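Local atomic coordinates of phenylalanine--tRNA ligase beta subunit (Pyrococcus horikoshii, PDB entry 2CXI), a protein that attaches phenylalanine to its tRNA using ATP, as a tetramer of two alpha and two beta subunits, of which this chain is an N-terminal beta fragment. Residues N55-W60 with L131-R136; D99-G104 with M212-N217; K128-L131 with R136-E139; I233-W238 with L245-M250. All coordinates share one frame; numbering follows the deposited sequence.

Contact 1: N55-W60 with L131-R136; sequences NRPDLW and LTFGRR
Pro57 and Phe133 make a CH-pi contact where the loop before helix 62-72 meets the C-terminal end of helix 116-133. The CG corner of Pro57 sits over one face of the Phe133 ring, 4.1 Å from its centroid and 27° off the ring normal. It is shifted toward one side of the ring, where Pro57 CG comes to 3.7 Å from Phe133 CD1. The two side chains cross at about a right angle, and CG of Phe133, anti to the backbone N (chi1 -173°), carries the ring toward the proline. Lys242 makes a cation-pi interaction with the same ring and also bonds to Phe133 O. The side chain of Pro57 lies about 7 Å from that of Asp331, part of a predicted magnesium site shared with the alpha subunit.

Van der Waals packing adds a second point of contact: the far end of the Trp60 indole touches Thr132, CH2 of Trp60 lying 3.6 Å from Thr132 CG2. On one face of the indole, CA of Pro57 lies 3.5 Å above the plane, over the ring centre, and Trp60 NE1 bonds to Asp53 O, so the ring is fixed by its own loop.

No hydrogen bond or salt bridge crosses between the two segments. Arg56 grips Asp58 side-on, NE to OD2 and NH2 to OD1, each at 2.9 Å and close to the guanidinium plane. The seam is therefore apolar, resting on a 3-10 turn braced by an internal salt bridge.

Contact 2: D99-G104 with M212-N217; sequences DIRPYG and MPPIIN
The turn of the beta hairpin formed by strands 209-212 and 216-217, in the B3/4 part of the chain, carries Pro213 and a cis-peptide-linked Pro214, and Arg101 lies against both prolines from the loop before strand 103-110. CB of Pro214 is centred over one face of the Arg101 guanidinium, 3.6 Å from CZ, while Pro214 CG approaches Arg101 NH2 at 3.7 Å. Farther back along the arginine, CD meets Pro214 CD at 3.9 Å, and Pro213 adds a looser touch, its CB 4.3 Å from Arg101 CD. A chain extended from CG to NE, with CG anti to the backbone nitrogen (chi1 -168°), gives Arg101 the reach for this.

The hairpin turn is shaped by a classic beta bulge, Ile215 and Ile216 both facing Met212: Ile215 N bonds to Met212 O at 2.7 Å, and Met212 N to Ile216 O at 2.9 Å, which is consistent with a fixed position for the two prolines. All three guanidinium nitrogens have oxygen partners, NE on Thr236 OG1, NH1 on Arg137 O and NH2 on Arg138 O, which is likely to offset the cost of burying the charge against a proline ring. A leucine in place of Arg101 would probably leave those three oxygens without their donors and take away the flat group on which CB and CG of Pro214 pack. Arg137 in turn sends NH1 to Pro214 O and Ile215 O, tying the prolines to the same arginine-rich turn.

Contact 3: K128-L131 with R136-E139; sequences KIAL and RRRE
Arg136 and Arg137 fold back over the last turns of helix 116-133, where Leu131 and Ala130 receive them. The amide of Arg136 takes up Leu131 O in a nearly straight bond; the carbonyl of Ala130 is also close to this nitrogen, but at a poor angle. The side chain of Arg136 crosses that of Leu131 at a slant, Arg136 CG 4.1 Å from Leu131 CD1. CB of Leu131 points away from the loop, yet with CG anti to the backbone nitrogen (chi1 169°) the branched end returns to the arginine's aliphatic stem.

At Arg137 the second bond forms, N to Ala130 O at 2.9 Å with an N-H...O angle of 147°. Both arginines have positive phi, in keeping with a chain that reverses sharply on leaving the helix. CG of Arg137 packs on the CB of Ala130 at 4.0 Å, and beyond it the extended chain carries the guanidinium away from the helix, toward the proline turn at Pro214 and Ile215, whose carbonyls receive it.

Arg138 follows, placing its guanidinium by Trp238 in a cation-pi interaction. Glu139 then leads into strand 140-146, its amide meeting Gly134 O at a probable hydrogen bond.

Two carbonyls near the end of the helix, Ala130 O and Leu131 O, are thus satisfied by backbone N-H groups of the returning loop, while the arginines contribute their aliphatic stems: the polar part of the contact is made by the main chain, and the side chains meet through carbon.

Contact 4: I233-W238 with L245-M250; sequences IDVTGW and LALNVM
Ile233 and Val235, alternate residues on one face of strand 231-237, pack against helix 240-255, which follows directly in the chain and turns back along the sheet. The strand and helix segments run nearly antiparallel, at 157°, with their axes 8.7 Å apart at closest approach.

Ile233 uses both of its branches. CG2 touches Leu247 CD1 at 4.0 Å, and CD1 extends toward the next turn of the helix, coming to 4.4 Å from CB of the selenomethionine Met250. Asp234 points to the other face of the sheet.

Val235, the residue nearest the helix, divides its two methyls between neighbouring helix residues. CG1, anti to the backbone N (chi1 -168°), lies 4.0 Å from Ala246 CB, while CG2 is 3.7 Å from Leu247 CD1 and 3.8 Å from Leu247 CB. Leu247 has its CB set to the side of the strand, but its CD1 comes back to fit between the two strand residues, touching Ile233 and Val235 alike. Past them, Thr236 turns to the other face, the side of Arg101.

Strands 103-110 and 140-146 lie on the two flanks of this strand; Val105 and Ala107 meet Leu247, and Val140 meets both Val235 and Ala246. With no polar bond between the two segments and every touching residue buried, strand and helix are joined by interlocking methyl groups, the layer of a hydrophobic core between sheet and helix.

In the fold
From the N terminus, the loop at 55-60 is the first to be closed: contact 1 joins it to the end of helix 116-133. Contact 2 opens inside that span, at 99-104, and closes only at 212-217, so the two cross. Contact 3 is local, shares Leu131 and Arg136 with contact 1 and falls within the span of contact 2, to which it is bonded through Arg101 and Arg137. Contact 4 comes last, a short strand-to-helix return. Its helix packs on Pro57 and Phe133 of contact 1 and on Ile129 of contact 3, while its strand pairs with strand 103-110 beside contact 2. Together they tie the loop at 55-60, helices 116-133 and 240-255 and the mixed sheet.

Contact 1: N55-W60 with L131-R136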
loop_
_atom_site.group_PDB
_atom_site.type_symbol
_atom_site.label_atom_id
_atom_site.label_comp_id
_atom_site.label_asym_id
_atom_site.label_seq_id
_atom_site.Cartn_x
_atom_site.Cartn_y
_atom_site.Cartn_z
ATOM N N ASN A 55 -34.488 -10.518 26.295
ATOM C CA ASN A 55 -34.213 -10.745 24.868
ATOM C C ASN A 55 -33.914 -9.456 24.094
ATOM O O ASN A 55 -33.747 -9.488 22.878
ATOM C CB ASN A 55 -35.415 -11.457 24.238
ATOM C CG ASN A 55 -35.606 -12.832 24.802
ATOM O OD1 ASN A 55 -36.680 -13.171 25.317
ATOM N ND2 ASN A 55 -34.548 -13.633 24.760
ATOM N N ARG A 56 -33.869 -8.327 24.817
ATOM C CA ARG A 56 -33.648 -7.024 24.196
ATOM C C ARG A 56 -32.439 -6.276 24.822
ATOM O O ARG A 56 -32.623 -5.355 25.633
ATOM C CB ARG A 56 -34.954 -6.193 24.206
ATOM C CG ARG A 56 -35.854 -6.467 22.965
ATOM C CD ARG A 56 -37.006 -5.539 22.777
ATOM N NE ARG A 56 -36.547 -4.224 22.379
ATOM C CZ ARG A 56 -37.332 -3.259 21.929
ATOM N NH1 ARG A 56 -38.655 -3.461 21.823
ATOM N NH2 ARG A 56 -36.801 -2.078 21.586
ATOM N N PRO A 57 -31.217 -6.670 24.430
ATOM C CA PRO A 57 -29.996 -5.964 24.860
ATOM C C PRO A 57 -30.030 -4.448 24.531
ATOM O O PRO A 57 -29.390 -3.671 25.214
ATOM C CB PRO A 57 -28.850 -6.665 24.083
ATOM C CG PRO A 57 -29.432 -7.961 23.583
ATOM C CD PRO A 57 -30.924 -7.854 23.582
ATOM N N ASP A 58 -30.793 -4.054 23.518
ATOM C CA ASP A 58 -30.904 -2.656 23.136
ATOM C C ASP A 58 -31.447 -1.829 24.299
ATOM O O ASP A 58 -31.177 -0.643 24.367
ATOM C CB ASP A 58 -31.724 -2.446 21.852
ATOM C CG ASP A 58 -33.215 -2.666 22.028
ATOM O OD1 ASP A 58 -33.981 -1.683 22.146
ATOM O OD2 ASP A 58 -33.739 -3.782 22.039
ATOM N N LEU A 59 -32.166 -2.492 25.233
ATOM C CA LEU A 59 -32.841 -1.805 26.315
ATOM C C LEU A 59 -32.019 -1.761 27.565
ATOM O O LEU A 59 -32.544 -1.338 28.602
ATOM C CB LEU A 59 -34.204 -2.475 26.624
ATOM C CG LEU A 59 -35.483 -1.962 25.952
ATOM C CD1 LEU A 59 -35.228 -1.055 24.780
ATOM C CD2 LEU A 59 -36.533 -3.034 25.580
ATOM N N TRP A 60 -30.754 -2.170 27.505
ATOM C CA TRP A 60 -29.949 -2.293 28.728
ATOM C C TRP A 60 -28.943 -1.203 28.961
ATOM O O TRP A 60 -27.876 -1.460 29.555
ATOM C CB TRP A 60 -29.222 -3.645 28.796
ATOM C CG TRP A 60 -30.083 -4.815 28.701
ATOM C CD1 TRP A 60 -31.448 -4.874 28.865
ATOM C CD2 TRP A 60 -29.658 -6.138 28.403
ATOM N NE1 TRP A 60 -31.887 -6.158 28.669
ATOM C CE2 TRP A 60 -30.803 -6.953 28.382
ATOM C CE3 TRP A 60 -28.399 -6.727 28.134
ATOM C CZ2 TRP A 60 -30.746 -8.322 28.109
ATOM C CZ3 TRP A 60 -28.354 -8.082 27.854
ATOM C CH2 TRP A 60 -29.525 -8.861 27.854
ATOM N N LEU A 131 -22.408 -10.585 29.674
ATOM C CA LEU A 131 -22.830 -11.488 30.761
ATOM C C LEU A 131 -24.022 -12.347 30.394
ATOM O O LEU A 131 -23.965 -13.576 30.528
ATOM C CB LEU A 131 -23.152 -10.700 32.039
ATOM C CG LEU A 131 -23.852 -11.383 33.231
ATOM C CD1 LEU A 131 -23.040 -12.478 33.877
ATOM C CD2 LEU A 131 -24.153 -10.262 34.250
ATOM N N THR A 132 -25.092 -11.672 29.958
ATOM C CA THR A 132 -26.428 -12.242 29.749
ATOM C C THR A 132 -26.617 -12.791 28.336
ATOM O O THR A 132 -26.788 -13.989 28.116
ATOM C CB THR A 132 -27.480 -11.118 29.935
ATOM O OG1 THR A 132 -27.304 -10.493 31.217
ATOM C CG2 THR A 132 -28.855 -11.693 30.015
ATOM N N PHE A 133 -26.618 -11.880 27.380
ATOM C CA PHE A 133 -26.765 -12.250 25.964
ATOM C C PHE A 133 -25.584 -13.107 25.522
ATOM O O PHE A 133 -25.750 -14.084 24.791
ATOM C CB PHE A 133 -26.862 -10.956 25.134
ATOM C CG PHE A 133 -27.191 -11.167 23.681
ATOM C CD1 PHE A 133 -28.464 -11.507 23.286
ATOM C CD2 PHE A 133 -26.202 -10.975 22.703
ATOM C CE1 PHE A 133 -28.779 -11.656 21.918
ATOM C CE2 PHE A 133 -26.483 -11.147 21.341
ATOM C CZ PHE A 133 -27.777 -11.464 20.943
ATOM N N GLY A 134 -24.387 -12.786 26.012
ATOM C CA GLY A 134 -23.183 -13.475 25.538
ATOM C C GLY A 134 -22.712 -14.663 26.379
ATOM O O GLY A 134 -21.597 -15.160 26.186
ATOM N N ARG A 135 -23.523 -15.073 27.350
ATOM C CA ARG A 135 -23.229 -16.220 28.252
ATOM C C ARG A 135 -21.824 -16.154 28.867
ATOM O O ARG A 135 -20.944 -16.983 28.567
ATOM C CB ARG A 135 -23.455 -17.597 27.583
ATOM C CG ARG A 135 -24.717 -17.720 26.707
ATOM C CD ARG A 135 -26.131 -17.860 27.370
ATOM N NE ARG A 135 -26.213 -18.696 28.559
ATOM C CZ ARG A 135 -27.362 -19.097 29.133
ATOM N NH1 ARG A 135 -28.529 -18.774 28.614
ATOM N NH2 ARG A 135 -27.338 -19.831 30.231
ATOM N N ARG A 136 -21.654 -15.145 29.717
ATOM C CA ARG A 136 -20.428 -14.883 30.436
ATOM C C ARG A 136 -19.254 -14.819 29.420
ATOM O O ARG A 136 -18.198 -15.452 29.627
ATOM C CB ARG A 136 -20.208 -15.947 31.527
ATOM C CG ARG A 136 -21.273 -15.964 32.654
ATOM C CD ARG A 136 -20.912 -16.980 33.723
ATOM N NE ARG A 136 -21.115 -18.341 33.198
ATOM C CZ ARG A 136 -20.925 -19.457 33.894
ATOM N NH1 ARG A 136 -20.497 -19.396 35.171
ATOM N NH2 ARG A 136 -21.166 -20.640 33.329
#

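Contact 2: D99-G104 with M212-N217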
loop_
_atom_site.group_PDB
_atom_site.type_symbol
_atom_site.label_atom_id
_atom_site.label_comp_id
_atom_site.label_asym_id
_atom_site.label_seq_id
_atom_site.Cartn_x
_atom_site.Cartn_y
_atom_site.Cartn_z
ATOM N N ASP A 99 -12.092 -23.121 15.092
ATOM C CA ASP A 99 -12.530 -24.000 16.161
ATOM C C ASP A 99 -12.020 -23.472 17.490
ATOM O O ASP A 99 -11.954 -24.198 18.480
ATOM C CB ASP A 99 -12.046 -25.443 15.894
ATOM C CG ASP A 99 -12.794 -26.482 16.727
ATOM O OD1 ASP A 99 -14.012 -26.280 17.033
ATOM O OD2 ASP A 99 -12.216 -27.524 17.132
ATOM N N ILE A 100 -11.668 -22.180 17.535
ATOM C CA ILE A 100 -11.177 -21.573 18.772
ATOM C C ILE A 100 -12.076 -20.407 19.213
ATOM O O ILE A 100 -12.542 -20.366 20.387
ATOM C CB ILE A 100 -9.667 -21.110 18.606
ATOM C CG1 ILE A 100 -8.771 -22.303 18.216
ATOM C CG2 ILE A 100 -9.165 -20.347 19.867
ATOM C CD1 ILE A 100 -7.345 -21.927 17.763
ATOM N N ARG A 101 -12.303 -19.461 18.295
ATOM C CA ARG A 101 -13.267 -18.365 18.521
ATOM C C ARG A 101 -13.554 -17.722 17.142
ATOM O O ARG A 101 -12.959 -16.705 16.785
ATOM C CB ARG A 101 -12.736 -17.357 19.554
ATOM C CG ARG A 101 -13.809 -16.350 20.050
ATOM C CD ARG A 101 -13.361 -15.481 21.254
ATOM N NE ARG A 101 -14.510 -14.696 21.741
ATOM C CZ ARG A 101 -15.497 -15.180 22.494
ATOM N NH1 ARG A 101 -16.522 -14.389 22.819
ATOM N NH2 ARG A 101 -15.480 -16.453 22.935
ATOM N N PRO A 102 -14.415 -18.379 16.344
ATOM C CA PRO A 102 -14.392 -18.196 14.888
ATOM C C PRO A 102 -14.715 -16.804 14.352
ATOM O O PRO A 102 -14.077 -16.398 13.371
ATOM C CB PRO A 102 -15.422 -19.232 14.379
ATOM C CG PRO A 102 -16.287 -19.561 15.592
ATOM C CD PRO A 102 -15.375 -19.421 16.763
ATOM N N TYR A 103 -15.667 -16.077 14.958
ATOM C CA TYR A 103 -16.190 -14.829 14.351
ATOM C C TYR A 103 -15.766 -13.576 15.075
ATOM O O TYR A 103 -15.757 -13.551 16.293
ATOM C CB TYR A 103 -17.728 -14.846 14.235
ATOM C CG TYR A 103 -18.185 -16.005 13.394
ATOM C CD1 TYR A 103 -17.971 -16.000 11.999
ATOM C CD2 TYR A 103 -18.790 -17.133 13.978
ATOM C CE1 TYR A 103 -18.364 -17.106 11.213
ATOM C CE2 TYR A 103 -19.192 -18.225 13.212
ATOM C CZ TYR A 103 -18.969 -18.201 11.831
ATOM O OH TYR A 103 -19.370 -19.274 11.078
ATOM N N GLY A 104 -15.418 -12.551 14.285
ATOM C CA GLY A 104 -15.180 -11.162 14.723
ATOM C C GLY A 104 -15.944 -10.257 13.748
ATOM O O GLY A 104 -15.974 -10.492 12.510
HETATM N N MSE A 212 -6.605 -9.799 23.972
HETATM C CA MSE A 212 -6.742 -11.208 23.685
HETATM C C MSE A 212 -8.191 -11.627 23.941
HETATM O O MSE A 212 -8.540 -11.920 25.098
HETATM C CB MSE A 212 -5.778 -12.007 24.592
HETATM C CG MSE A 212 -6.014 -13.497 24.553
HETATM SE SE MSE A 212 -4.616 -14.541 25.532
HETATM C CE MSE A 212 -4.669 -13.696 27.174
ATOM N N PRO A 213 -9.079 -11.606 22.920
ATOM C CA PRO A 213 -10.470 -12.061 23.154
ATOM C C PRO A 213 -10.519 -13.536 23.614
ATOM O O PRO A 213 -9.696 -14.356 23.158
ATOM C CB PRO A 213 -11.136 -11.890 21.792
ATOM C CG PRO A 213 -10.318 -10.799 21.100
ATOM C CD PRO A 213 -8.877 -11.131 21.542
ATOM N N PRO A 214 -11.435 -13.900 24.506
ATOM C CA PRO A 214 -12.367 -13.001 25.190
ATOM C C PRO A 214 -11.918 -12.704 26.619
ATOM O O PRO A 214 -12.758 -12.640 27.539
ATOM C CB PRO A 214 -13.640 -13.871 25.256
ATOM C CG PRO A 214 -13.086 -15.286 25.515
ATOM C CD PRO A 214 -11.708 -15.315 24.832
ATOM N N ILE A 215 -10.613 -12.516 26.802
ATOM C CA ILE A 215 -9.967 -12.512 28.123
ATOM C C ILE A 215 -9.727 -11.104 28.689
ATOM O O ILE A 215 -10.296 -10.749 29.714
ATOM C CB ILE A 215 -8.635 -13.316 28.062
ATOM C CG1 ILE A 215 -8.874 -14.759 27.534
ATOM C CG2 ILE A 215 -7.907 -13.309 29.465
ATOM C CD1 ILE A 215 -9.903 -15.630 28.382
ATOM N N ILE A 216 -8.933 -10.283 28.002
ATOM C CA ILE A 216 -8.539 -8.975 28.540
ATOM C C ILE A 216 -7.980 -8.097 27.424
ATOM O O ILE A 216 -7.357 -8.603 26.479
ATOM C CB ILE A 216 -7.441 -9.167 29.660
ATOM C CG1 ILE A 216 -7.221 -7.884 30.494
ATOM C CG2 ILE A 216 -6.136 -9.798 29.097
ATOM C CD1 ILE A 216 -8.443 -7.549 31.349
ATOM N N ASN A 217 -8.181 -6.792 27.578
ATOM C CA ASN A 217 -7.567 -5.787 26.740
ATOM C C ASN A 217 -6.139 -5.435 27.195
ATOM O O ASN A 217 -5.702 -5.794 28.316
ATOM C CB ASN A 217 -8.470 -4.517 26.633
ATOM C CG ASN A 217 -8.862 -3.928 27.993
ATOM O OD1 ASN A 217 -8.993 -4.649 29.003
ATOM N ND2 ASN A 217 -9.108 -2.621 28.016
#

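Contact 3: K128-L131 with R136-E139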
loop_
_atom_site.group_PDB
_atom_site.type_symbol
_atom_site.label_atom_id
_atom_site.label_comp_id
_atom_site.label_asym_id
_atom_site.label_seq_id
_atom_site.Cartn_x
_atom_site.Cartn_y
_atom_site.Cartn_z
ATOM N N LYS A 128 -22.874 -5.876 30.397
ATOM C CA LYS A 128 -24.237 -6.477 30.479
ATOM C C LYS A 128 -24.540 -7.329 29.256
ATOM O O LYS A 128 -25.089 -8.426 29.371
ATOM C CB LYS A 128 -25.310 -5.400 30.615
ATOM C CG LYS A 128 -25.148 -4.523 31.854
ATOM C CD LYS A 128 -25.409 -5.289 33.171
ATOM C CE LYS A 128 -24.886 -4.472 34.345
ATOM N NZ LYS A 128 -25.275 -5.093 35.677
ATOM N N ILE A 129 -24.160 -6.861 28.062
ATOM C CA ILE A 129 -24.348 -7.728 26.884
ATOM C C ILE A 129 -23.559 -9.042 27.012
ATOM O O ILE A 129 -24.091 -10.137 26.761
ATOM C CB ILE A 129 -23.994 -6.991 25.543
ATOM C CG1 ILE A 129 -24.989 -5.826 25.307
ATOM C CG2 ILE A 129 -24.020 -8.018 24.368
ATOM C CD1 ILE A 129 -24.669 -4.999 24.109
ATOM N N ALA A 130 -22.290 -8.931 27.379
ATOM C CA ALA A 130 -21.421 -10.110 27.501
ATOM C C ALA A 130 -21.878 -11.088 28.564
ATOM O O ALA A 130 -21.749 -12.283 28.389
ATOM C CB ALA A 130 -19.982 -9.686 27.784
ATOM N N LEU A 131 -22.408 -10.585 29.674
ATOM C CA LEU A 131 -22.830 -11.488 30.761
ATOM C C LEU A 131 -24.022 -12.347 30.394
ATOM O O LEU A 131 -23.965 -13.576 30.528
ATOM C CB LEU A 131 -23.152 -10.700 32.039
ATOM C CG LEU A 131 -23.852 -11.383 33.231
ATOM C CD1 LEU A 131 -23.040 -12.478 33.877
ATOM C CD2 LEU A 131 -24.153 -10.262 34.250
ATOM N N ARG A 136 -21.654 -15.145 29.717
ATOM C CA ARG A 136 -20.428 -14.883 30.436
ATOM C C ARG A 136 -19.254 -14.819 29.420
ATOM O O ARG A 136 -18.198 -15.452 29.627
ATOM C CB ARG A 136 -20.208 -15.947 31.527
ATOM C CG ARG A 136 -21.273 -15.964 32.654
ATOM C CD ARG A 136 -20.912 -16.980 33.723
ATOM N NE ARG A 136 -21.115 -18.341 33.198
ATOM C CZ ARG A 136 -20.925 -19.457 33.894
ATOM N NH1 ARG A 136 -20.497 -19.396 35.171
ATOM N NH2 ARG A 136 -21.166 -20.640 33.329
ATOM N N ARG A 137 -19.497 -14.106 28.309
ATOM C CA ARG A 137 -18.472 -13.766 27.289
ATOM C C ARG A 137 -18.235 -14.884 26.247
ATOM O O ARG A 137 -17.610 -14.647 25.219
ATOM C CB ARG A 137 -17.135 -13.444 27.958
ATOM C CG ARG A 137 -17.074 -12.190 28.807
ATOM C CD ARG A 137 -15.600 -11.747 28.992
ATOM N NE ARG A 137 -15.452 -10.609 29.908
ATOM C CZ ARG A 137 -14.272 -10.099 30.278
ATOM N NH1 ARG A 137 -13.148 -10.630 29.817
ATOM N NH2 ARG A 137 -14.214 -9.059 31.131
ATOM N N ARG A 138 -18.697 -16.108 26.521
ATOM C CA ARG A 138 -18.358 -17.201 25.571
ATOM C C ARG A 138 -19.003 -16.964 24.232
ATOM O O ARG A 138 -18.362 -17.124 23.197
ATOM C CB ARG A 138 -18.765 -18.584 26.090
ATOM C CG ARG A 138 -18.200 -19.668 25.212
ATOM C CD ARG A 138 -18.619 -21.139 25.566
ATOM N NE ARG A 138 -18.427 -21.830 24.309
ATOM C CZ ARG A 138 -19.344 -21.926 23.366
ATOM N NH1 ARG A 138 -20.572 -21.428 23.550
ATOM N NH2 ARG A 138 -19.012 -22.515 22.223
ATOM N N GLU A 139 -20.286 -16.566 24.250
ATOM C CA GLU A 139 -21.034 -16.350 23.006
ATOM C C GLU A 139 -20.801 -14.967 22.392
ATOM O O GLU A 139 -20.861 -14.836 21.177
ATOM C CB GLU A 139 -22.547 -16.636 23.197
ATOM C CG GLU A 139 -22.783 -18.118 23.436
ATOM C CD GLU A 139 -24.222 -18.474 23.780
ATOM O OE1 GLU A 139 -24.418 -19.517 24.481
ATOM O OE2 GLU A 139 -25.182 -17.762 23.329
#

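Contact 4: I233-W238 with L245-M250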
loop_
_atom_site.group_PDB
_atom_site.type_symbol
_atom_site.label_atom_id
_atom_site.label_comp_id
_atom_site.label_asym_id
_atom_site.label_seq_id
_atom_site.Cartn_x
_atom_site.Cartn_y
_atom_site.Cartn_z
ATOM N N ILE A 233 -14.626 -0.760 17.664
ATOM C CA ILE A 233 -15.317 -1.808 18.489
ATOM C C ILE A 233 -15.124 -3.177 17.864
ATOM O O ILE A 233 -15.277 -3.314 16.646
ATOM C CB ILE A 233 -16.832 -1.498 18.614
ATOM C CG1 ILE A 233 -17.105 -0.103 19.250
ATOM C CG2 ILE A 233 -17.590 -2.644 19.431
ATOM C CD1 ILE A 233 -18.466 0.479 18.777
ATOM N N ASP A 234 -14.784 -4.191 18.665
ATOM C CA ASP A 234 -14.734 -5.566 18.139
ATOM C C ASP A 234 -15.731 -6.418 18.921
ATOM O O ASP A 234 -15.907 -6.206 20.139
ATOM C CB ASP A 234 -13.318 -6.173 18.172
ATOM C CG ASP A 234 -12.947 -6.809 19.540
ATOM O OD1 ASP A 234 -12.833 -8.067 19.638
ATOM O OD2 ASP A 234 -12.772 -6.131 20.571
ATOM N N VAL A 235 -16.381 -7.353 18.237
ATOM C CA VAL A 235 -17.228 -8.322 18.924
ATOM C C VAL A 235 -16.895 -9.678 18.383
ATOM O O VAL A 235 -16.874 -9.861 17.162
ATOM C CB VAL A 235 -18.720 -8.078 18.657
ATOM C CG1 VAL A 235 -19.574 -8.937 19.643
ATOM C CG2 VAL A 235 -19.084 -6.555 18.730
ATOM N N THR A 236 -16.599 -10.609 19.289
ATOM C CA THR A 236 -16.252 -11.967 18.900
ATOM C C THR A 236 -17.198 -13.002 19.510
ATOM O O THR A 236 -17.813 -12.752 20.571
ATOM C CB THR A 236 -14.811 -12.321 19.287
ATOM O OG1 THR A 236 -14.614 -12.057 20.688
ATOM C CG2 THR A 236 -13.761 -11.412 18.519
ATOM N N GLY A 237 -17.232 -14.178 18.889
ATOM C CA GLY A 237 -18.005 -15.279 19.444
ATOM C C GLY A 237 -18.161 -16.390 18.440
ATOM O O GLY A 237 -17.335 -16.544 17.540
ATOM N N TRP A 238 -19.201 -17.189 18.650
ATOM C CA TRP A 238 -19.383 -18.469 17.960
ATOM C C TRP A 238 -20.435 -18.469 16.837
ATOM O O TRP A 238 -20.445 -19.388 16.007
ATOM C CB TRP A 238 -19.702 -19.550 19.011
ATOM C CG TRP A 238 -18.416 -20.010 19.701
ATOM C CD1 TRP A 238 -17.834 -19.487 20.846
ATOM C CD2 TRP A 238 -17.516 -21.030 19.238
ATOM N NE1 TRP A 238 -16.656 -20.133 21.117
ATOM C CE2 TRP A 238 -16.436 -21.092 20.154
ATOM C CE3 TRP A 238 -17.521 -21.912 18.135
ATOM C CZ2 TRP A 238 -15.378 -22.008 20.019
ATOM C CZ3 TRP A 238 -16.464 -22.818 18.000
ATOM C CH2 TRP A 238 -15.412 -22.857 18.933
ATOM N N LEU A 245 -25.747 -8.766 16.162
ATOM C CA LEU A 245 -26.768 -8.140 17.022
ATOM C C LEU A 245 -26.105 -7.254 18.068
ATOM O O LEU A 245 -26.457 -6.081 18.198
ATOM C CB LEU A 245 -27.649 -9.213 17.684
ATOM C CG LEU A 245 -28.928 -8.725 18.379
ATOM C CD1 LEU A 245 -28.624 -8.087 19.776
ATOM C CD2 LEU A 245 -29.755 -7.826 17.450
ATOM N N ALA A 246 -25.123 -7.822 18.782
ATOM C CA ALA A 246 -24.417 -7.120 19.849
ATOM C C ALA A 246 -23.689 -5.856 19.297
ATOM O O ALA A 246 -23.730 -4.747 19.879
ATOM C CB ALA A 246 -23.418 -8.072 20.478
ATOM N N LEU A 247 -23.066 -6.002 18.140
ATOM C CA LEU A 247 -22.388 -4.855 17.510
ATOM C C LEU A 247 -23.412 -3.758 17.169
ATOM O O LEU A 247 -23.170 -2.560 17.385
ATOM C CB LEU A 247 -21.714 -5.332 16.204
ATOM C CG LEU A 247 -20.967 -4.231 15.433
ATOM C CD1 LEU A 247 -19.676 -3.807 16.267
ATOM C CD2 LEU A 247 -20.595 -4.709 14.000
ATOM N N ASN A 248 -24.559 -4.173 16.624
ATOM C CA ASN A 248 -25.611 -3.267 16.280
ATOM C C ASN A 248 -26.108 -2.492 17.490
ATOM O O ASN A 248 -26.338 -1.288 17.395
ATOM C CB ASN A 248 -26.761 -3.996 15.593
ATOM C CG ASN A 248 -26.367 -4.557 14.172
ATOM O OD1 ASN A 248 -27.120 -5.341 13.553
ATOM N ND2 ASN A 248 -25.250 -4.119 13.671
ATOM N N VAL A 249 -26.317 -3.199 18.604
ATOM C CA VAL A 249 -26.699 -2.540 19.850
ATOM C C VAL A 249 -25.628 -1.475 20.255
ATOM O O VAL A 249 -25.964 -0.328 20.537
ATOM C CB VAL A 249 -26.965 -3.600 20.967
ATOM C CG1 VAL A 249 -27.043 -2.930 22.361
ATOM C CG2 VAL A 249 -28.255 -4.408 20.640
HETATM N N MSE A 250 -24.354 -1.862 20.265
HETATM C CA MSE A 250 -23.242 -0.950 20.647
HETATM C C MSE A 250 -23.213 0.308 19.786
HETATM O O MSE A 250 -23.120 1.417 20.312
HETATM C CB MSE A 250 -21.862 -1.631 20.538
HETATM C CG MSE A 250 -21.580 -2.747 21.539
HETATM SE SE MSE A 250 -21.650 -2.125 23.479
HETATM C CE MSE A 250 -20.783 -0.434 23.343
#